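PDB 2QZC: transcriptional activator TenA-1 from Sulfolobus solfataricus P2, which is a putative TenA-like thiaminase of the heme oxygenase-like fold, probably acting on thiamin or its pyrimidine breakdown products. Local coordinates for residues T106-N109 against L110-A114; L125-N128 against K129-A133; C137-G140 against Y141-G145. All blocks are in the same frame, centred on the assembly; numbering follows the deposited sequence. Where two conformers were deposited one is given.

Interaction 1: T106-N109 against L110-A114; sequences TGYN and LINYA
N109 caps the first turn of helix 110-125: its OD1 accepts the backbone N-H of N112 at 2.8 Å, with the donor almost in line with the side-chain carbonyl. The cap depends on the first torsion of N109. CG stands between the backbone N and the carbonyl carbon (chi1 64°), which folds the amide back over the start of the helix. OD1 of N109 also rests against CB of N112, and the amide plane of N109 lies steeply across that of N112. The other half of the amide is engaged too, ND2 bonding to the hydroxyl of Y43. Behind the cap, the main-chain O of N109 takes the N-H of Y113 at 2.9 Å and opens the helical ladder. Y108, one residue before the cap, sends its side chain alongside the new helix, where it meets two partners. The amide of N112 comes to the edge of its ring, ND2 lying 3.7 Å from CD2 of Y108, and ND2 itself bonds to OE1 of Q47. Y113 has CG anti to its own N (chi1 -171°), which carries its ring across to Y108. An edge of Y113 points at the face of Y108 in a T-shaped pair, with centroids 5.6 Å apart and planes at 77°; CD1 of one ring lies 3.8 Å from CD1 of the other. K50 makes a cation-pi contact with the Y108 ring, and D54 takes its hydroxyl. An asparagine N-cap with an aromatic pair beside it thus begins one of the long helices of this all-helical, heme oxygenase-like fold.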
ATOM      1  N   THR A 106      11.102 -20.372  10.613  1.00 19.59           N
ATOM      2  CA  THR A 106      10.364 -20.712  11.847  1.00 17.95           C
ATOM      3  C   THR A 106       8.872 -20.719  11.493  1.00 16.81           C
ATOM      4  O   THR A 106       8.408 -19.887  10.734  1.00 18.08           O
ATOM      5  CB  THR A 106      10.631 -19.704  12.959  1.00 18.46           C
ATOM      6  OG1 THR A 106      12.050 -19.689  13.223  1.00 19.65           O
ATOM      7  CG2 THR A 106       9.911 -20.094  14.259  1.00 17.03           C
ATOM      8  N   GLY A 107       8.150 -21.707  11.991  1.00 17.08           N
ATOM      9  CA  GLY A 107       6.715 -21.751  11.742  1.00 16.74           C
ATOM     10  C   GLY A 107       5.967 -20.779  12.634  1.00 16.36           C
ATOM     11  O   GLY A 107       6.528 -20.128  13.521  1.00 16.60           O
ATOM     12  N   TYR A 108       4.686 -20.642  12.372  1.00 13.85           N
ATOM     13  CA  TYR A 108       3.826 -19.870  13.238  1.00 12.87           C
ATOM     14  C   TYR A 108       3.400 -20.734  14.436  1.00 14.62           C
ATOM     15  O   TYR A 108       3.192 -21.933  14.285  1.00 15.55           O
ATOM     16  CB  TYR A 108       2.512 -19.524  12.548  1.00 13.38           C
ATOM     17  CG  TYR A 108       2.553 -18.637  11.312  1.00 13.60           C
ATOM     18  CD1 TYR A 108       2.665 -19.208  10.057  1.00 14.75           C
ATOM     19  CD2 TYR A 108       2.430 -17.266  11.396  1.00 14.24           C
ATOM     20  CE1 TYR A 108       2.631 -18.433   8.913  1.00 15.18           C
ATOM     21  CE2 TYR A 108       2.420 -16.466  10.262  1.00 13.32           C
ATOM     22  CZ  TYR A 108       2.504 -17.059   9.024  1.00 16.44           C
ATOM     23  OH  TYR A 108       2.468 -16.313   7.862  1.00 18.96           O
ATOM     24  N   ASN A 109       3.251 -20.128  15.610  1.00 14.26           N
ATOM     25  CA  ASN A 109       2.477 -20.804  16.643  1.00 14.71           C
ATOM     26  C   ASN A 109       0.964 -20.674  16.291  1.00 14.35           C
ATOM     27  O   ASN A 109       0.565 -19.927  15.378  1.00 14.23           O
ATOM     28  CB  ASN A 109       2.827 -20.365  18.051  1.00 14.60           C
ATOM     29  CG  ASN A 109       2.520 -18.913  18.369  1.00 15.97           C
ATOM     30  OD1 ASN A 109       1.542 -18.352  17.890  1.00 15.79           O
ATOM     31  ND2 ASN A 109       3.374 -18.298  19.218  1.00 14.90           N
ATOM     32  N   LEU A 110       0.124 -21.450  16.962  1.00 15.11           N
ATOM     33  CA  LEU A 110      -1.294 -21.494  16.603  1.00 14.61           C
ATOM     34  C   LEU A 110      -1.940 -20.122  16.733  1.00 14.34           C
ATOM     35  O   LEU A 110      -2.714 -19.718  15.841  1.00 13.49           O
ATOM     36  CB  LEU A 110      -2.037 -22.494  17.504  1.00 15.08           C
ATOM     37  CG  LEU A 110      -3.560 -22.579  17.327  1.00 18.74           C
ATOM     38  CD1 LEU A 110      -3.946 -22.872  15.903  1.00 19.87           C
ATOM     39  CD2 LEU A 110      -4.172 -23.630  18.279  1.00 23.48           C
ATOM     40  N   ILE A 111      -1.654 -19.391  17.805  1.00 14.39           N
ATOM     41  CA  ILE A 111      -2.284 -18.097  17.994  1.00 13.51           C
ATOM     42  C   ILE A 111      -1.882 -17.098  16.905  1.00 13.68           C
ATOM     43  O   ILE A 111      -2.740 -16.378  16.378  1.00 13.87           O
ATOM     44  CB  ILE A 111      -1.956 -17.518  19.377  1.00 15.42           C
ATOM     45  CG1 ILE A 111      -2.460 -18.415  20.489  1.00 21.97           C
ATOM     46  CG2 ILE A 111      -2.602 -16.124  19.541  1.00 18.58           C
ATOM     47  CD1 ILE A 111      -3.982 -18.624  20.513  1.00 23.96           C
ATOM     48  N   ASN A 112      -0.601 -17.071  16.545  1.00 13.32           N
ATOM     49  CA  ASN A 112      -0.133 -16.173  15.469  1.00 12.70           C
ATOM     50  C   ASN A 112      -0.778 -16.546  14.137  1.00 14.07           C
ATOM     51  O   ASN A 112      -1.226 -15.708  13.327  1.00 13.36           O
ATOM     52  CB  ASN A 112       1.381 -16.257  15.409  1.00 12.39           C
ATOM     53  CG  ASN A 112       2.029 -15.175  14.576  1.00 14.25           C
ATOM     54  OD1 ASN A 112       1.372 -14.230  14.142  1.00 14.66           O
ATOM     55  ND2 ASN A 112       3.364 -15.327  14.385  1.00 13.69           N
ATOM     56  N   TYR A 113      -0.834 -17.856  13.883  1.00 12.98           N
ATOM     57  CA  TYR A 113      -1.472 -18.330  12.643  1.00 13.81           C
ATOM     58  C   TYR A 113      -2.910 -17.836  12.562  1.00 13.18           C
ATOM     59  O   TYR A 113      -3.382 -17.222  11.591  1.00 13.64           O
ATOM     60  CB  TYR A 113      -1.400 -19.863  12.521  1.00 14.71           C
ATOM     61  CG  TYR A 113      -1.873 -20.295  11.139  1.00 14.84           C
ATOM     62  CD1 TYR A 113      -1.037 -20.207  10.049  1.00 16.66           C
ATOM     63  CD2 TYR A 113      -3.144 -20.732  10.920  1.00 14.92           C
ATOM     64  CE1 TYR A 113      -1.462 -20.527   8.773  1.00 15.25           C
ATOM     65  CE2 TYR A 113      -3.593 -21.057   9.615  1.00 16.05           C
ATOM     66  CZ  TYR A 113      -2.730 -20.970   8.564  1.00 14.54           C
ATOM     67  OH  TYR A 113      -3.165 -21.222   7.281  1.00 14.66           O
ATOM     68  N   ALA A 114      -3.662 -18.071  13.637  1.00 13.67           N
ATOM     69  CA  ALA A 114      -5.055 -17.650  13.687  1.00 12.77           C
ATOM     70  C   ALA A 114      -5.224 -16.136  13.556  1.00 12.82           C
ATOM     71  O   ALA A 114      -6.123 -15.647  12.845  1.00 13.49           O
ATOM     72  CB  ALA A 114      -5.687 -18.125  15.038  1.00 15.00           C
TER

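Interaction 2: L125-N128 against K129-A133; sequences LDWN and KFLVA
The K129 side chain crosses that of D126 at about a right angle, and its stem passes the carboxylate. CB of K129 sits 3.8 Å from OD2 of D126. CG of K129 comes closer to OD2 of D126, at 3.4 Å, and also meets CB of D126. CD of K129 still brushes CB of D126, at 4.1 Å. Beyond CG the chain is fully extended, so it runs past the carboxylate instead of curling back: NZ of K129 ends 5.6 Å from OD2 of D126, too far for a salt bridge, and makes a weak hydrogen bond to a bound glycerol. The firm bond between the two residues uses the main chain. The backbone N of K129 donates to OD2 of D126 at 2.9 Å, on the anti lone pair, while the backbone O of D126 receives the N-H of F130. An alanine in place of D126 would lack the carboxylate, which would probably leave the first-turn N-H of K129 without its cap and the lysine stem with less to pack on. On another side of the helix W127 lays its indole over L131, whose CB is 4.2 Å above the ring plane, offset toward the rim. With CG of W127 anti to its backbone N (chi1 165°), the indole leans toward the next turn, bringing NE1 of W127 within 3.7 Å of CD2 of L131. F130 approaches the indole obliquely, its own ring stacking on W134; W127 and F130 both pack on A62 of helix 38-63. D126 is thus an aspartate N-cap at the start of helix 127-148, which follows helix 110-125 in the bundle.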
ATOM      1  N   LEU A 125     -12.720  -8.628   2.898  1.00 16.58           N
ATOM      2  CA  LEU A 125     -14.122  -8.210   2.901  1.00 17.73           C
ATOM      3  C   LEU A 125     -14.381  -6.716   2.855  1.00 18.37           C
ATOM      4  O   LEU A 125     -15.203  -6.271   2.069  1.00 19.40           O
ATOM      5  CB  LEU A 125     -14.846  -8.769   4.130  1.00 20.92           C
ATOM      6  CG  LEU A 125     -14.981 -10.290   4.231  1.00 25.47           C
ATOM      7  CD1 LEU A 125     -15.771 -10.548   5.504  1.00 27.67           C
ATOM      8  CD2 LEU A 125     -15.642 -10.887   3.004  1.00 30.30           C
ATOM      9  N   ASP A 126     -13.735  -5.948   3.709  1.00 16.42           N
ATOM     10  CA  ASP A 126     -14.139  -4.554   3.923  1.00 18.88           C
ATOM     11  C   ASP A 126     -13.091  -3.729   4.641  1.00 18.09           C
ATOM     12  O   ASP A 126     -12.510  -4.215   5.614  1.00 17.97           O
ATOM     13  CB  ASP A 126     -15.366  -4.686   4.851  1.00 22.75           C
ATOM     14  CG  ASP A 126     -16.055  -3.427   5.132  1.00 30.35           C
ATOM     15  OD1 ASP A 126     -16.752  -2.909   4.245  1.00 38.54           O
ATOM     16  OD2 ASP A 126     -15.972  -2.980   6.267  1.00 26.71           O
ATOM     17  N   TRP A 127     -12.849  -2.480   4.215  1.00 16.98           N
ATOM     18  CA  TRP A 127     -11.908  -1.619   4.898  1.00 15.98           C
ATOM     19  C   TRP A 127     -12.286  -1.376   6.361  1.00 14.95           C
ATOM     20  O   TRP A 127     -11.427  -1.502   7.249  1.00 15.21           O
ATOM     21  CB  TRP A 127     -11.718  -0.292   4.154  1.00 16.85           C
ATOM     22  CG  TRP A 127     -11.054   0.792   4.936  1.00 16.43           C
ATOM     23  CD1 TRP A 127     -11.657   1.901   5.487  1.00 16.87           C
ATOM     24  CD2 TRP A 127      -9.676   0.862   5.308  1.00 17.24           C
ATOM     25  NE1 TRP A 127     -10.715   2.667   6.126  1.00 16.30           N
ATOM     26  CE2 TRP A 127      -9.493   2.050   6.040  1.00 15.38           C
ATOM     27  CE3 TRP A 127      -8.559   0.038   5.075  1.00 18.66           C
ATOM     28  CZ2 TRP A 127      -8.244   2.419   6.580  1.00 18.81           C
ATOM     29  CZ3 TRP A 127      -7.308   0.408   5.603  1.00 17.88           C
ATOM     30  CH2 TRP A 127      -7.156   1.592   6.325  1.00 19.46           C
ATOM     31  N   ASN A 128     -13.551  -1.030   6.623  1.00 15.93           N
ATOM     32  CA  ASN A 128     -13.944  -0.699   8.007  1.00 15.79           C
ATOM     33  C   ASN A 128     -13.725  -1.888   8.955  1.00 14.88           C
ATOM     34  O   ASN A 128     -13.244  -1.708  10.070  1.00 16.36           O
ATOM     35  CB  ASN A 128     -15.399  -0.220   8.100  1.00 16.02           C
ATOM     36  CG  ASN A 128     -15.611   1.144   7.487  1.00 18.76           C
ATOM     37  OD1 ASN A 128     -14.680   1.850   7.151  1.00 19.01           O
ATOM     38  ND2 ASN A 128     -16.882   1.542   7.403  1.00 22.71           N
ATOM     39  N   LYS A 129     -14.088  -3.101   8.530  1.00 15.73           N
ATOM     40  CA  LYS A 129     -13.889  -4.294   9.378  1.00 16.05           C
ATOM     41  C   LYS A 129     -12.407  -4.545   9.627  1.00 14.92           C
ATOM     42  O   LYS A 129     -12.009  -4.860  10.747  1.00 15.55           O
ATOM     43  CB  LYS A 129     -14.559  -5.509   8.749  1.00 15.73           C
ATOM     44  CG  LYS A 129     -16.082  -5.421   8.699  1.00 16.64           C
ATOM     45  CD  LYS A 129     -16.727  -6.660   8.141  1.00 19.17           C
ATOM     46  CE  LYS A 129     -18.244  -6.488   8.068  1.00 26.31           C
ATOM     47  NZ  LYS A 129     -18.873  -7.653   7.404  1.00 30.42           N
ATOM     48  N   PHE A 130     -11.582  -4.438   8.588  1.00 14.64           N
ATOM     49  CA  PHE A 130     -10.149  -4.589   8.773  1.00 13.72           C
ATOM     50  C   PHE A 130      -9.603  -3.542   9.737  1.00 13.64           C
ATOM     51  O   PHE A 130      -8.812  -3.842  10.633  1.00 14.06           O
ATOM     52  CB  PHE A 130      -9.371  -4.542   7.458  1.00 13.99           C
ATOM     53  CG  PHE A 130      -7.879  -4.449   7.666  1.00 14.97           C
ATOM     54  CD1 PHE A 130      -7.159  -5.577   8.041  1.00 14.04           C
ATOM     55  CD2 PHE A 130      -7.211  -3.195   7.673  1.00 16.04           C
ATOM     56  CE1 PHE A 130      -5.800  -5.484   8.314  1.00 14.26           C
ATOM     57  CE2 PHE A 130      -5.865  -3.123   7.977  1.00 15.69           C
ATOM     58  CZ  PHE A 130      -5.180  -4.260   8.290  1.00 15.79           C
ATOM     59  N   LEU A 131      -9.980  -2.278   9.526  1.00 15.40           N
ATOM     60  CA  LEU A 131      -9.498  -1.172  10.361  1.00 14.57           C
ATOM     61  C   LEU A 131      -9.797  -1.396  11.832  1.00 14.88           C
ATOM     62  O   LEU A 131      -8.917  -1.216  12.670  1.00 15.47           O
ATOM     63  CB  LEU A 131     -10.080   0.161   9.821  1.00 16.17           C
ATOM     64  CG  LEU A 131      -9.676   1.423  10.508  1.00 17.83           C
ATOM     65  CD1 LEU A 131      -8.158   1.649  10.549  1.00 17.02           C
ATOM     66  CD2 LEU A 131     -10.427   2.571   9.792  1.00 17.04           C
ATOM     67  N   VAL A 132     -11.014  -1.832  12.139  1.00 14.13           N
ATOM     68  CA  VAL A 132     -11.374  -2.147  13.506  1.00 16.11           C
ATOM     69  C   VAL A 132     -10.530  -3.340  14.006  1.00 16.36           C
ATOM     70  O   VAL A 132     -10.020  -3.305  15.148  1.00 17.78           O
ATOM     71  CB  VAL A 132     -12.887  -2.358  13.681  1.00 18.46           C
ATOM     72  CG1 VAL A 132     -13.258  -2.893  15.033  1.00 19.49           C
ATOM     73  CG2 VAL A 132     -13.619  -1.019  13.394  1.00 17.42           C
ATOM     74  N   ALA A 133     -10.355  -4.380  13.169  1.00 14.37           N
ATOM     75  CA  ALA A 133      -9.550  -5.534  13.573  1.00 13.78           C
ATOM     76  C   ALA A 133      -8.094  -5.213  13.832  1.00 14.31           C
ATOM     77  O   ALA A 133      -7.443  -5.885  14.615  1.00 14.55           O
ATOM     78  CB  ALA A 133      -9.658  -6.624  12.507  1.00 15.44           C
TER

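Interaction 3: C137-G140 against Y141-G145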
ATOM      1  N   CYS A 137      -3.806  -3.917  17.839  1.00 14.62           N
ATOM      2  CA  CYS A 137      -2.384  -4.065  17.660  0.50 16.02           C
ATOM      3  C   CYS A 137      -1.675  -2.705  17.602  1.00 17.02           C
ATOM      4  O   CYS A 137      -0.706  -2.456  18.313  1.00 18.74           O
ATOM      5  CB  CYS A 137      -2.158  -4.818  16.365  0.50 17.23           C
ATOM      6  SG  CYS A 137      -0.515  -4.851  15.883  0.50 18.87           S
HETATM    7  N   MSE A 138      -2.218  -1.810  16.791  1.00 15.51           N
HETATM    8  CA  MSE A 138      -1.542  -0.528  16.566  1.00 14.87           C
HETATM    9  C   MSE A 138      -1.644   0.402  17.745  1.00 15.80           C
HETATM   10  O   MSE A 138      -0.625   0.880  18.273  1.00 15.18           O
HETATM   11  CB  MSE A 138      -2.101   0.122  15.302  1.00 16.49           C
HETATM   12  CG  MSE A 138      -1.888  -0.701  14.034  1.00 16.49           C
HETATM   13 SE   MSE A 138      -0.013  -1.114  13.565  0.75 17.06          SE
HETATM   14  CE  MSE A 138       0.624   0.657  13.350  1.00 20.04           C
ATOM     15  N   PHE A 139      -2.845   0.601  18.216  1.00 16.79           N
ATOM     16  CA  PHE A 139      -3.089   1.520  19.335  1.00 16.08           C
ATOM     17  C   PHE A 139      -2.535   0.957  20.629  1.00 17.23           C
ATOM     18  O   PHE A 139      -1.889   1.684  21.400  1.00 16.88           O
ATOM     19  CB  PHE A 139      -4.598   1.849  19.484  1.00 15.86           C
ATOM     20  CG  PHE A 139      -4.890   2.923  20.516  1.00 15.93           C
ATOM     21  CD1 PHE A 139      -4.778   4.241  20.150  1.00 23.06           C
ATOM     22  CD2 PHE A 139      -5.260   2.593  21.808  1.00 18.71           C
ATOM     23  CE1 PHE A 139      -5.031   5.231  21.064  1.00 24.39           C
ATOM     24  CE2 PHE A 139      -5.490   3.597  22.750  1.00 23.92           C
ATOM     25  CZ  PHE A 139      -5.368   4.902  22.363  1.00 25.35           C
ATOM     26  N   GLY A 140      -2.737  -0.335  20.872  1.00 15.58           N
ATOM     27  CA  GLY A 140      -2.266  -0.954  22.082  1.00 15.99           C
ATOM     28  C   GLY A 140      -0.768  -0.901  22.183  1.00 16.87           C
ATOM     29  O   GLY A 140      -0.239  -0.668  23.267  1.00 17.23           O
ATOM     30  N   TYR A 141      -0.053  -1.119  21.084  1.00 14.91           N
ATOM     31  CA  TYR A 141       1.410  -1.028  21.147  1.00 14.91           C
ATOM     32  C   TYR A 141       1.908   0.398  21.442  1.00 15.48           C
ATOM     33  O   TYR A 141       2.961   0.562  22.062  1.00 15.91           O
ATOM     34  CB  TYR A 141       2.078  -1.623  19.903  1.00 16.37           C
ATOM     35  CG  TYR A 141       2.333  -3.118  19.984  1.00 16.74           C
ATOM     36  CD1 TYR A 141       1.342  -4.023  20.414  1.00 16.53           C
ATOM     37  CD2 TYR A 141       3.561  -3.636  19.656  1.00 17.04           C
ATOM     38  CE1 TYR A 141       1.572  -5.405  20.454  1.00 15.47           C
ATOM     39  CE2 TYR A 141       3.788  -5.002  19.672  1.00 17.11           C
ATOM     40  CZ  TYR A 141       2.843  -5.884  20.131  1.00 16.64           C
ATOM     41  OH  TYR A 141       3.113  -7.232  20.151  1.00 17.82           O
ATOM     42  N   SER A 142       1.146   1.403  21.047  1.00 15.53           N
ATOM     43  CA  SER A 142       1.482   2.799  21.402  1.00 16.78           C
ATOM     44  C   SER A 142       1.488   2.960  22.930  1.00 17.70           C
ATOM     45  O   SER A 142       2.445   3.522  23.512  1.00 18.80           O
ATOM     46  CB  SER A 142       0.482   3.754  20.764  1.00 18.51           C
ATOM     47  OG  SER A 142       0.914   5.100  20.956  1.00 21.21           O
ATOM     48  N   ILE A 143       0.454   2.414  23.586  1.00 17.34           N
ATOM     49  CA  ILE A 143       0.272   2.450  25.049  0.50 17.96           C
ATOM     50  C   ILE A 143       1.379   1.667  25.747  1.00 17.40           C
ATOM     51  O   ILE A 143       1.962   2.093  26.760  1.00 19.74           O
ATOM     52  CB  ILE A 143      -1.139   1.869  25.441  0.50 18.86           C
ATOM     53  CG1 ILE A 143      -2.207   2.893  25.072  0.50 25.68           C
ATOM     54  CG2 ILE A 143      -1.254   1.511  26.946  0.50 19.60           C
ATOM     55  CD1 ILE A 143      -3.596   2.382  25.257  0.50 23.58           C
ATOM     56  N   VAL A 144       1.636   0.485  25.241  1.00 17.10           N
ATOM     57  CA  VAL A 144       2.636  -0.387  25.823  1.00 17.56           C
ATOM     58  C   VAL A 144       4.031   0.208  25.698  1.00 17.97           C
ATOM     59  O   VAL A 144       4.818   0.143  26.648  1.00 18.17           O
ATOM     60  CB  VAL A 144       2.560  -1.801  25.197  1.00 17.12           C
ATOM     61  CG1 VAL A 144       3.754  -2.698  25.623  1.00 20.44           C
ATOM     62  CG2 VAL A 144       1.204  -2.454  25.529  1.00 17.57           C
ATOM     63  N   GLY A 145       4.343   0.778  24.546  1.00 16.42           N
ATOM     64  CA  GLY A 145       5.636   1.425  24.354  1.00 17.57           C
ATOM     65  C   GLY A 145       5.845   2.569  25.328  1.00 17.94           C
ATOM     66  O   GLY A 145       6.947   2.695  25.896  1.00 18.49           O
TER
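Main-chain bonds tie C137-G140 to Y141-G145 as successive turns of one helix. The N-H groups of Y141, I143 and V144 bond to O of C137, F139 and G140, the first with N of Y141 3.1 Å from O of C137. Between them the N-H of S142 is shared weakly by O of M138 (a selenomethionine) and O of F139. The Y141 side chain leans over the preceding turn, its CD1 3.3 Å from O of C137. Sulfur meets ring more loosely: SG of C137 lies over the Y141 face, 5.2 Å from the centroid, a contact left uncertain because it holds for one of two conformers. This flank of the central helix 127-148 may line a pocket of the TenA-type heme oxygenase-like bundle: a glycerol near C137 and an imidazole near Y141, both probably from the crystallisation liquor, are consistent with one. E199 packs on both side chains. Polar ends turn to other helices, OH of Y141 to that of Y44 and OG of S142 to NZ of K169. Apolar contact occupies another flank, where W19 of helix 18-23 packs on F139 and I143; CD1 of I143 comes obliquely against CE2 of F139 in one of two conformers, so that touch is doubtful.

Interactions 2 and 3 share helix 127-148, interaction 2 capping its start and interaction 3 lying further along, with centres about 18 Å apart. Interaction 1 starts the preceding helix 110-125; its centre is about 22 Å from that of interaction 2 and 21 Å from that of interaction 3, and its nearest atoms stay about 9 Å from interaction 3. Helix 38-63 joins all three: its Y51 touches N112 and C137, and its A58 and L59 pack on F130. A possible pocket adjoins interaction 3, where the Y141 side chain is about 3 Å from a bound imidazole, probably from the crystallisation liquor. In interaction 1 the side chain of N112 is about 6 Å from a bound imidazole.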